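Local coordinates for protein oxidoreductase, iron/ascorbate family (Shewanella oneidensis, PDB 3ON7) that is probably an iron(II)-dependent 2-oxoglutarate oxygenase, thought to form ethylene from 2-oxoglutarate and to oxidise L-arginine, at residues H33-W47 against L102-L116. Sequence-based numbering, arbitrary orientation.
Sequences HPIDKELVERIYTEW and LRANILAYYEKANTL
L102 lays CD1 over one face of the W47 indole, a CH-pi contact 3.5 Å from L102 CD1 to the centroid of the W47 six-membered ring and 11° off its normal, while CD2, the other branch, packs on CG of E46 at 3.5 Å. From E46, whose CG stands between backbone N and carbonyl carbon (chi1 59°), the chain runs out extended, bringing OE2 within 2.8 Å of N105 ND2; this hydrogen bond reaches the carboxylate from above its plane. N105 is a knob in the hole formed by L39, R42, I43 and E46. A water donates to E46 OE2 and to L102 O and accepts from W47 NE1, so two donors grip one carboxylate oxygen. Cutting E46 back to an alanine is likely to leave N105 ND2 and the water without this acceptor and to open a gap beside L102 CD2. Farther along, I43 CD1 presses on Y109 CB at 3.4 Å, L39 CD2 lies on K112 CD, and I35 drives CD1 against A113 CA at 3.7 Å. The segments 37-47 and 103-116 of the two helices cross at -135°, their axes 10.0 Å apart at closest approach, and I43, W47, I106, Y109 and A113 also rest on strands of the main sheet of this cupin-type fold. One direct hydrogen bond and one water bridge, converging on E46 OE2, thus fix the L102 end, while apolar packing holds the end toward L116.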
ATOM      1  N   HIS B  33      16.020  -3.625 -36.056  1.00 26.81           N
ATOM      2  CA  HIS B  33      14.895  -4.403 -35.525  1.00 26.59           C
ATOM      3  C   HIS B  33      13.605  -4.042 -36.262  1.00 28.57           C
ATOM      4  O   HIS B  33      13.578  -3.070 -37.021  1.00 29.01           O
ATOM      5  CB  HIS B  33      14.739  -4.158 -34.007  1.00 26.50           C
ATOM      6  CG  HIS B  33      14.637  -2.716 -33.639  1.00 25.03           C
ATOM      7  ND1 HIS B  33      13.447  -2.022 -33.670  1.00 24.94           N
ATOM      8  CD2 HIS B  33      15.587  -1.820 -33.271  1.00 25.34           C
ATOM      9  CE1 HIS B  33      13.668  -0.761 -33.335  1.00 24.99           C
ATOM     10  NE2 HIS B  33      14.958  -0.612 -33.087  1.00 22.07           N
ATOM     11  N   PRO B  34      12.529  -4.819 -36.043  1.00 29.10           N
ATOM     12  CA  PRO B  34      11.292  -4.606 -36.785  1.00 31.94           C
ATOM     13  C   PRO B  34      10.389  -3.470 -36.342  1.00 30.54           C
ATOM     14  O   PRO B  34       9.342  -3.291 -36.936  1.00 31.94           O
ATOM     15  CB  PRO B  34      10.518  -5.930 -36.594  1.00 32.22           C
ATOM     16  CG  PRO B  34      11.404  -6.832 -35.874  1.00 33.67           C
ATOM     17  CD  PRO B  34      12.446  -6.020 -35.204  1.00 30.92           C
ATOM     18  N   ILE B  35      10.746  -2.726 -35.308  1.00 31.07           N
ATOM     19  CA  ILE B  35       9.874  -1.661 -34.857  1.00 30.30           C
ATOM     20  C   ILE B  35      10.125  -0.394 -35.674  1.00 31.56           C
ATOM     21  O   ILE B  35      11.234   0.168 -35.688  1.00 30.98           O
ATOM     22  CB  ILE B  35      10.008  -1.398 -33.370  1.00 28.01           C
ATOM     23  CG1 ILE B  35       9.553  -2.629 -32.567  1.00 30.07           C
ATOM     24  CG2 ILE B  35       9.166  -0.222 -32.981  1.00 27.15           C
ATOM     25  CD1 ILE B  35       9.419  -2.375 -31.077  1.00 22.66           C
ATOM     26  N   ASP B  36       9.068   0.030 -36.357  1.00 33.74           N
ATOM     27  CA  ASP B  36       9.097   1.192 -37.258  1.00 36.17           C
ATOM     28  C   ASP B  36       9.794   2.378 -36.601  1.00 35.41           C
ATOM     29  O   ASP B  36       9.318   2.921 -35.596  1.00 33.54           O
ATOM     30  CB  ASP B  36       7.673   1.569 -37.670  1.00 36.55           C
ATOM     31  CG  ASP B  36       7.621   2.746 -38.641  1.00 45.94           C
ATOM     32  OD1 ASP B  36       8.645   3.032 -39.333  1.00 48.90           O
ATOM     33  OD2 ASP B  36       6.531   3.376 -38.702  1.00 47.70           O
ATOM     34  N   LYS B  37      10.918   2.752 -37.204  1.00 36.82           N
ATOM     35  CA  LYS B  37      11.807   3.843 -36.782  0.50 37.35           C
ATOM     36  C   LYS B  37      11.069   5.170 -36.618  1.00 36.88           C
ATOM     37  O   LYS B  37      11.369   5.999 -35.734  1.00 37.24           O
ATOM     38  CB  LYS B  37      12.889   4.028 -37.869  0.50 38.15           C
ATOM     39  CG  LYS B  37      14.187   4.689 -37.409  0.50 40.63           C
ATOM     40  CD  LYS B  37      15.299   4.502 -38.441  0.50 37.71           C
ATOM     41  N   GLU B  38      10.129   5.400 -37.525  1.00 35.93           N
ATOM     42  CA  GLU B  38       9.438   6.673 -37.529  1.00 36.27           C
ATOM     43  C   GLU B  38       8.330   6.697 -36.486  1.00 33.36           C
ATOM     44  O   GLU B  38       7.942   7.764 -36.059  1.00 32.03           O
ATOM     45  CB  GLU B  38       8.951   7.068 -38.937  1.00 38.54           C
ATOM     46  CG  GLU B  38       7.740   6.327 -39.495  1.00 47.12           C
ATOM     47  CD  GLU B  38       7.047   7.112 -40.624  1.00 61.83           C
ATOM     48  OE1 GLU B  38       7.695   7.344 -41.677  1.00 55.98           O
ATOM     49  OE2 GLU B  38       5.856   7.495 -40.451  1.00 67.33           O
ATOM     50  N   LEU B  39       7.851   5.528 -36.053  1.00 30.91           N
ATOM     51  CA  LEU B  39       6.941   5.466 -34.919  1.00 29.00           C
ATOM     52  C   LEU B  39       7.686   5.936 -33.661  1.00 28.24           C
ATOM     53  O   LEU B  39       7.197   6.801 -32.930  1.00 28.11           O
ATOM     54  CB  LEU B  39       6.360   4.064 -34.731  1.00 28.07           C
ATOM     55  CG  LEU B  39       5.401   3.863 -33.543  1.00 28.53           C
ATOM     56  CD1 LEU B  39       4.111   4.715 -33.646  1.00 23.35           C
ATOM     57  CD2 LEU B  39       5.046   2.401 -33.405  1.00 23.25           C
ATOM     58  N   VAL B  40       8.889   5.407 -33.448  1.00 27.23           N
ATOM     59  CA  VAL B  40       9.696   5.777 -32.290  1.00 26.98           C
ATOM     60  C   VAL B  40      10.006   7.280 -32.279  1.00 27.99           C
ATOM     61  O   VAL B  40       9.965   7.906 -31.222  1.00 25.86           O
ATOM     62  CB  VAL B  40      10.988   4.942 -32.224  1.00 27.28           C
ATOM     63  CG1 VAL B  40      11.880   5.391 -31.086  1.00 25.63           C
ATOM     64  CG2 VAL B  40      10.645   3.481 -32.067  1.00 26.32           C
ATOM     65  N   GLU B  41      10.277   7.851 -33.456  1.00 28.12           N
ATOM     66  CA  GLU B  41      10.558   9.283 -33.583  1.00 27.81           C
ATOM     67  C   GLU B  41       9.282  10.101 -33.331  1.00 23.55           C
ATOM     68  O   GLU B  41       9.330  11.156 -32.726  1.00 21.71           O
ATOM     69  CB  GLU B  41      11.114   9.614 -34.993  1.00 29.22           C
ATOM     70  CG  GLU B  41      12.481   9.014 -35.341  1.00 38.51           C
ATOM     71  CD  GLU B  41      12.769   8.925 -36.887  1.00 54.16           C
ATOM     72  OE1 GLU B  41      12.031   9.546 -37.703  1.00 55.99           O
ATOM     73  OE2 GLU B  41      13.746   8.227 -37.278  1.00 50.18           O
ATOM     74  N   ARG B  42       8.155   9.630 -33.853  1.00 23.00           N
ATOM     75  CA  ARG B  42       6.868  10.301 -33.686  0.55 23.61           C
ATOM     76  C   ARG B  42       6.518  10.358 -32.180  1.00 22.21           C
ATOM     77  O   ARG B  42       6.006  11.369 -31.681  1.00 21.79           O
ATOM     78  CB  ARG B  42       5.769   9.574 -34.506  0.55 23.96           C
ATOM     79  CG  ARG B  42       4.995  10.463 -35.490  0.55 28.06           C
ATOM     80  CD  ARG B  42       4.579   9.747 -36.801  0.55 32.52           C
ATOM     81  NE  ARG B  42       3.610   8.662 -36.585  0.55 36.73           N
ATOM     82  CZ  ARG B  42       3.762   7.382 -36.945  0.55 37.38           C
ATOM     83  NH1 ARG B  42       4.853   6.960 -37.583  0.55 40.98           N
ATOM     84  NH2 ARG B  42       2.794   6.506 -36.677  0.55 33.05           N
ATOM     85  N   ILE B  43       6.815   9.270 -31.473  1.00 20.99           N
ATOM     86  CA  ILE B  43       6.595   9.169 -30.041  1.00 20.98           C
ATOM     87  C   ILE B  43       7.513  10.103 -29.238  1.00 21.11           C
ATOM     88  O   ILE B  43       7.033  10.804 -28.343  1.00 21.76           O
ATOM     89  CB  ILE B  43       6.700   7.689 -29.577  1.00 21.37           C
ATOM     90  CG1 ILE B  43       5.411   6.949 -29.964  1.00 21.00           C
ATOM     91  CG2 ILE B  43       6.906   7.555 -28.077  1.00 18.44           C
ATOM     92  CD1 ILE B  43       5.553   5.457 -29.964  1.00 22.56           C
ATOM     93  N   TYR B  44       8.804  10.134 -29.557  1.00 19.74           N
ATOM     94  CA  TYR B  44       9.727  11.062 -28.907  1.00 21.81           C
ATOM     95  C   TYR B  44       9.218  12.487 -29.051  1.00 22.79           C
ATOM     96  O   TYR B  44       9.184  13.258 -28.077  1.00 22.94           O
ATOM     97  CB  TYR B  44      11.118  10.994 -29.532  1.00 24.56           C
ATOM     98  CG  TYR B  44      12.077  10.042 -28.866  1.00 27.40           C
ATOM     99  CD1 TYR B  44      11.817   8.682 -28.817  1.00 34.00           C
ATOM    100  CD2 TYR B  44      13.262  10.492 -28.317  1.00 34.74           C
ATOM    101  CE1 TYR B  44      12.714   7.795 -28.233  1.00 32.75           C
ATOM    102  CE2 TYR B  44      14.157   9.610 -27.721  1.00 35.94           C
ATOM    103  CZ  TYR B  44      13.875   8.266 -27.682  1.00 30.86           C
ATOM    104  OH  TYR B  44      14.753   7.385 -27.086  1.00 30.19           O
ATOM    105  N   THR B  45       8.783  12.817 -30.264  1.00 21.35           N
ATOM    106  CA  THR B  45       8.332  14.161 -30.577  1.00 21.25           C
ATOM    107  C   THR B  45       7.100  14.553 -29.785  1.00 20.60           C
ATOM    108  O   THR B  45       7.086  15.606 -29.167  1.00 21.32           O
ATOM    109  CB  THR B  45       8.094  14.349 -32.099  1.00 21.56           C
ATOM    110  OG1 THR B  45       9.345  14.209 -32.786  1.00 24.07           O
ATOM    111  CG2 THR B  45       7.512  15.726 -32.410  1.00 22.14           C
ATOM    112  N   GLU B  46       6.064  13.727 -29.782  1.00 20.64           N
ATOM    113  CA  GLU B  46       4.820  14.168 -29.162  1.00 21.36           C
ATOM    114  C   GLU B  46       4.841  14.075 -27.635  1.00 21.11           C
ATOM    115  O   GLU B  46       4.113  14.811 -26.962  1.00 22.16           O
ATOM    116  CB  GLU B  46       3.580  13.507 -29.789  1.00 23.98           C
ATOM    117  CG  GLU B  46       3.504  12.001 -29.738  1.00 27.97           C
ATOM    118  CD  GLU B  46       2.374  11.435 -30.598  1.00 34.76           C
ATOM    119  OE1 GLU B  46       1.770  12.196 -31.388  1.00 39.83           O
ATOM    120  OE2 GLU B  46       2.082  10.224 -30.471  1.00 31.79           O
ATOM    121  N   TRP B  47       5.699  13.219 -27.082  1.00 20.40           N
ATOM    122  CA  TRP B  47       5.836  13.149 -25.632  1.00 18.93           C
ATOM    123  C   TRP B  47       6.710  14.274 -25.124  1.00 18.36           C
ATOM    124  O   TRP B  47       6.433  14.855 -24.077  1.00 18.95           O
ATOM    125  CB  TRP B  47       6.352  11.776 -25.190  1.00 17.31           C
ATOM    126  CG  TRP B  47       5.230  10.816 -25.166  1.00 14.71           C
ATOM    127  CD1 TRP B  47       4.800  10.033 -26.182  1.00 17.00           C
ATOM    128  CD2 TRP B  47       4.347  10.576 -24.077  1.00 14.71           C
ATOM    129  NE1 TRP B  47       3.710   9.304 -25.795  1.00 18.88           N
ATOM    130  CE2 TRP B  47       3.418   9.614 -24.497  1.00 16.04           C
ATOM    131  CE3 TRP B  47       4.258  11.070 -22.783  1.00 15.92           C
ATOM    132  CZ2 TRP B  47       2.424   9.134 -23.667  1.00 16.57           C
ATOM    133  CZ3 TRP B  47       3.255  10.598 -21.965  1.00 19.20           C
ATOM    134  CH2 TRP B  47       2.356   9.643 -22.407  1.00 18.10           C
ATOM    135  N   LEU B 102      -2.407  11.013 -27.404  1.00 21.78           N
ATOM    136  CA  LEU B 102      -1.198  10.202 -27.422  1.00 19.88           C
ATOM    137  C   LEU B 102      -1.454   8.688 -27.409  1.00 19.35           C
ATOM    138  O   LEU B 102      -0.538   7.923 -27.646  1.00 20.42           O
ATOM    139  CB  LEU B 102      -0.313  10.572 -26.221  1.00 18.13           C
ATOM    140  CG  LEU B 102       0.237  11.990 -26.056  1.00 19.08           C
ATOM    141  CD1 LEU B 102       0.874  12.178 -24.656  1.00 16.85           C
ATOM    142  CD2 LEU B 102       1.229  12.322 -27.144  1.00 16.01           C
ATOM    143  N   ARG B 103      -2.680   8.261 -27.119  1.00 21.09           N
ATOM    144  CA  ARG B 103      -3.019   6.840 -26.927  1.00 22.29           C
ATOM    145  C   ARG B 103      -2.666   5.903 -28.122  1.00 23.84           C
ATOM    146  O   ARG B 103      -2.035   4.851 -27.940  1.00 24.41           O
ATOM    147  CB  ARG B 103      -4.519   6.720 -26.598  1.00 23.26           C
ATOM    148  CG  ARG B 103      -5.043   5.277 -26.375  1.00 27.38           C
ATOM    149  CD  ARG B 103      -6.507   5.263 -25.906  1.00 29.15           C
ATOM    150  NE  ARG B 103      -6.665   5.835 -24.554  1.00 29.56           N
ATOM    151  CZ  ARG B 103      -6.723   5.137 -23.412  1.00 32.20           C
ATOM    152  NH1 ARG B 103      -6.639   3.812 -23.414  1.00 33.12           N
ATOM    153  NH2 ARG B 103      -6.854   5.774 -22.239  1.00 30.76           N
ATOM    154  N   ALA B 104      -3.064   6.283 -29.330  1.00 23.68           N
ATOM    155  CA  ALA B 104      -2.907   5.406 -30.495  1.00 23.51           C
ATOM    156  C   ALA B 104      -1.456   5.004 -30.685  1.00 22.35           C
ATOM    157  O   ALA B 104      -1.148   3.827 -30.790  1.00 22.55           O
ATOM    158  CB  ALA B 104      -3.435   6.069 -31.750  1.00 24.90           C
ATOM    159  N   ASN B 105      -0.569   5.982 -30.709  1.00 21.62           N
ATOM    160  CA  ASN B 105       0.836   5.721 -30.966  1.00 21.35           C
ATOM    161  C   ASN B 105       1.496   4.962 -29.836  1.00 21.78           C
ATOM    162  O   ASN B 105       2.300   4.049 -30.072  1.00 24.27           O
ATOM    163  CB  ASN B 105       1.592   7.025 -31.251  1.00 22.01           C
ATOM    164  CG  ASN B 105       1.284   7.595 -32.652  1.00 25.85           C
ATOM    165  OD1 ASN B 105       0.755   6.900 -33.507  1.00 30.38           O
ATOM    166  ND2 ASN B 105       1.606   8.851 -32.867  1.00 20.89           N
ATOM    167  N   ILE B 106       1.170   5.315 -28.600  1.00 20.03           N
ATOM    168  CA  ILE B 106       1.886   4.711 -27.498  1.00 19.81           C
ATOM    169  C   ILE B 106       1.426   3.273 -27.293  1.00 20.22           C
ATOM    170  O   ILE B 106       2.245   2.426 -27.011  1.00 17.75           O
ATOM    171  CB  ILE B 106       1.821   5.556 -26.197  1.00 20.07           C
ATOM    172  CG1 ILE B 106       3.033   5.257 -25.320  1.00 19.06           C
ATOM    173  CG2 ILE B 106       0.515   5.332 -25.435  1.00 18.01           C
ATOM    174  CD1 ILE B 106       4.355   5.321 -26.042  1.00 17.80           C
ATOM    175  N   LEU B 107       0.135   2.991 -27.484  1.00 19.58           N
ATOM    176  CA  LEU B 107      -0.327   1.613 -27.408  1.00 21.90           C
ATOM    177  C   LEU B 107       0.090   0.775 -28.644  1.00 22.55           C
ATOM    178  O   LEU B 107       0.297  -0.417 -28.525  1.00 21.70           O
ATOM    179  CB  LEU B 107      -1.850   1.542 -27.166  1.00 21.47           C
ATOM    180  CG  LEU B 107      -2.323   2.105 -25.818  1.00 24.40           C
ATOM    181  CD1 LEU B 107      -3.815   1.921 -25.632  1.00 24.96           C
ATOM    182  CD2 LEU B 107      -1.553   1.487 -24.644  1.00 19.41           C
ATOM    183  N   ALA B 108       0.204   1.389 -29.816  1.00 22.98           N
ATOM    184  CA  ALA B 108       0.759   0.690 -30.974  1.00 23.01           C
ATOM    185  C   ALA B 108       2.213   0.326 -30.681  1.00 22.20           C
ATOM    186  O   ALA B 108       2.643  -0.777 -30.970  1.00 23.38           O
ATOM    187  CB  ALA B 108       0.648   1.536 -32.244  1.00 22.90           C
ATOM    188  N   TYR B 109       2.959   1.233 -30.066  1.00 22.06           N
ATOM    189  CA  TYR B 109       4.339   0.925 -29.698  1.00 21.74           C
ATOM    190  C   TYR B 109       4.414  -0.195 -28.647  1.00 21.94           C
ATOM    191  O   TYR B 109       5.185  -1.139 -28.802  1.00 23.33           O
ATOM    192  CB  TYR B 109       5.111   2.160 -29.216  1.00 19.03           C
ATOM    193  CG  TYR B 109       6.487   1.770 -28.728  1.00 22.62           C
ATOM    194  CD1 TYR B 109       7.523   1.586 -29.620  1.00 20.48           C
ATOM    195  CD2 TYR B 109       6.740   1.536 -27.370  1.00 24.19           C
ATOM    196  CE1 TYR B 109       8.773   1.205 -29.198  1.00 23.61           C
ATOM    197  CE2 TYR B 109       7.991   1.142 -26.937  1.00 20.68           C
ATOM    198  CZ  TYR B 109       9.002   0.976 -27.860  1.00 23.13           C
ATOM    199  OH  TYR B 109      10.251   0.575 -27.462  1.00 24.70           O
ATOM    200  N   TYR B 110       3.625  -0.072 -27.587  1.00 20.05           N
ATOM    201  CA  TYR B 110       3.523  -1.095 -26.530  1.00 20.85           C
ATOM    202  C   TYR B 110       3.244  -2.480 -27.114  1.00 23.01           C
ATOM    203  O   TYR B 110       3.848  -3.477 -26.692  1.00 24.32           O
ATOM    204  CB  TYR B 110       2.395  -0.723 -25.562  1.00 20.81           C
ATOM    205  CG  TYR B 110       2.170  -1.675 -24.388  1.00 20.57           C
ATOM    206  CD1 TYR B 110       1.359  -2.805 -24.508  1.00 20.07           C
ATOM    207  CD2 TYR B 110       2.718  -1.397 -23.132  1.00 23.03           C
ATOM    208  CE1 TYR B 110       1.154  -3.668 -23.408  1.00 21.21           C
ATOM    209  CE2 TYR B 110       2.516  -2.239 -22.040  1.00 21.75           C
ATOM    210  CZ  TYR B 110       1.734  -3.365 -22.178  1.00 22.80           C
ATOM    211  OH  TYR B 110       1.542  -4.179 -21.073  1.00 27.92           O
ATOM    212  N   GLU B 111       2.326  -2.532 -28.078  1.00 22.41           N
ATOM    213  CA  GLU B 111       1.927  -3.790 -28.701  1.00 24.69           C
ATOM    214  C   GLU B 111       3.118  -4.333 -29.487  1.00 24.35           C
ATOM    215  O   GLU B 111       3.465  -5.511 -29.358  1.00 24.27           O
ATOM    216  CB  GLU B 111       0.692  -3.567 -29.611  1.00 25.27           C
ATOM    217  CG  GLU B 111       0.225  -4.788 -30.411  1.00 34.14           C
ATOM    218  CD  GLU B 111      -0.958  -4.488 -31.346  1.00 44.44           C
ATOM    219  N   LYS B 112       3.756  -3.456 -30.266  1.00 23.30           N
ATOM    220  CA  LYS B 112       4.857  -3.863 -31.137  1.00 24.76           C
ATOM    221  C   LYS B 112       6.101  -4.267 -30.351  1.00 23.78           C
ATOM    222  O   LYS B 112       6.844  -5.139 -30.781  1.00 24.21           O
ATOM    223  CB  LYS B 112       5.197  -2.739 -32.124  1.00 25.28           C
ATOM    224  CG  LYS B 112       4.144  -2.555 -33.238  1.00 28.93           C
ATOM    225  CD  LYS B 112       4.476  -1.382 -34.172  1.00 35.56           C
ATOM    226  CE  LYS B 112       3.814  -1.519 -35.554  1.00 36.04           C
ATOM    227  NZ  LYS B 112       2.488  -0.837 -35.669  1.00 37.25           N
ATOM    228  N   ALA B 113       6.324  -3.625 -29.204  1.00 21.77           N
ATOM    229  CA  ALA B 113       7.477  -3.917 -28.389  1.00 20.47           C
ATOM    230  C   ALA B 113       7.266  -5.190 -27.585  1.00 20.51           C
ATOM    231  O   ALA B 113       8.218  -5.939 -27.344  1.00 21.14           O
ATOM    232  CB  ALA B 113       7.803  -2.736 -27.475  1.00 21.72           C
ATOM    233  N   ASN B 114       6.026  -5.435 -27.167  1.00 19.46           N
ATOM    234  CA  ASN B 114       5.681  -6.704 -26.551  1.00 20.90           C
ATOM    235  C   ASN B 114       5.859  -7.856 -27.537  1.00 20.16           C
ATOM    236  O   ASN B 114       6.345  -8.908 -27.158  1.00 17.08           O
ATOM    237  CB  ASN B 114       4.243  -6.680 -26.006  1.00 22.38           C
ATOM    238  CG  ASN B 114       4.186  -6.257 -24.552  1.00 27.88           C
ATOM    239  OD1 ASN B 114       4.358  -7.078 -23.649  1.00 25.20           O
ATOM    240  ND2 ASN B 114       3.944  -4.961 -24.315  1.00 31.77           N
ATOM    241  N   THR B 115       5.496  -7.631 -28.802  1.00 21.58           N
ATOM    242  CA  THR B 115       5.694  -8.637 -29.857  1.00 23.23           C
ATOM    243  C   THR B 115       7.189  -8.938 -30.037  1.00 24.42           C
ATOM    244  O   THR B 115       7.578 -10.109 -30.024  1.00 23.61           O
ATOM    245  CB  THR B 115       5.037  -8.231 -31.201  1.00 24.40           C
ATOM    246  OG1 THR B 115       3.616  -8.159 -31.025  1.00 19.83           O
ATOM    247  CG2 THR B 115       5.375  -9.244 -32.349  1.00 21.38           C
ATOM    248  N   LEU B 116       8.035  -7.911 -30.130  1.00 23.68           N
ATOM    249  CA  LEU B 116       9.483  -8.175 -30.233  1.00 23.43           C
ATOM    250  C   LEU B 116       9.989  -8.886 -28.979  1.00 22.41           C
ATOM    251  O   LEU B 116      10.737  -9.853 -29.087  1.00 22.32           O
ATOM    252  CB  LEU B 116      10.294  -6.889 -30.463  1.00 23.94           C
ATOM    253  CG  LEU B 116      11.824  -6.970 -30.660  1.00 23.75           C
ATOM    254  CD1 LEU B 116      12.200  -7.864 -31.835  1.00 18.66           C
ATOM    255  CD2 LEU B 116      12.440  -5.565 -30.849  1.00 22.98           C
TER
HETATM  256  O   HOH W   1       2.063   8.530 -28.309  1.00 22.90           O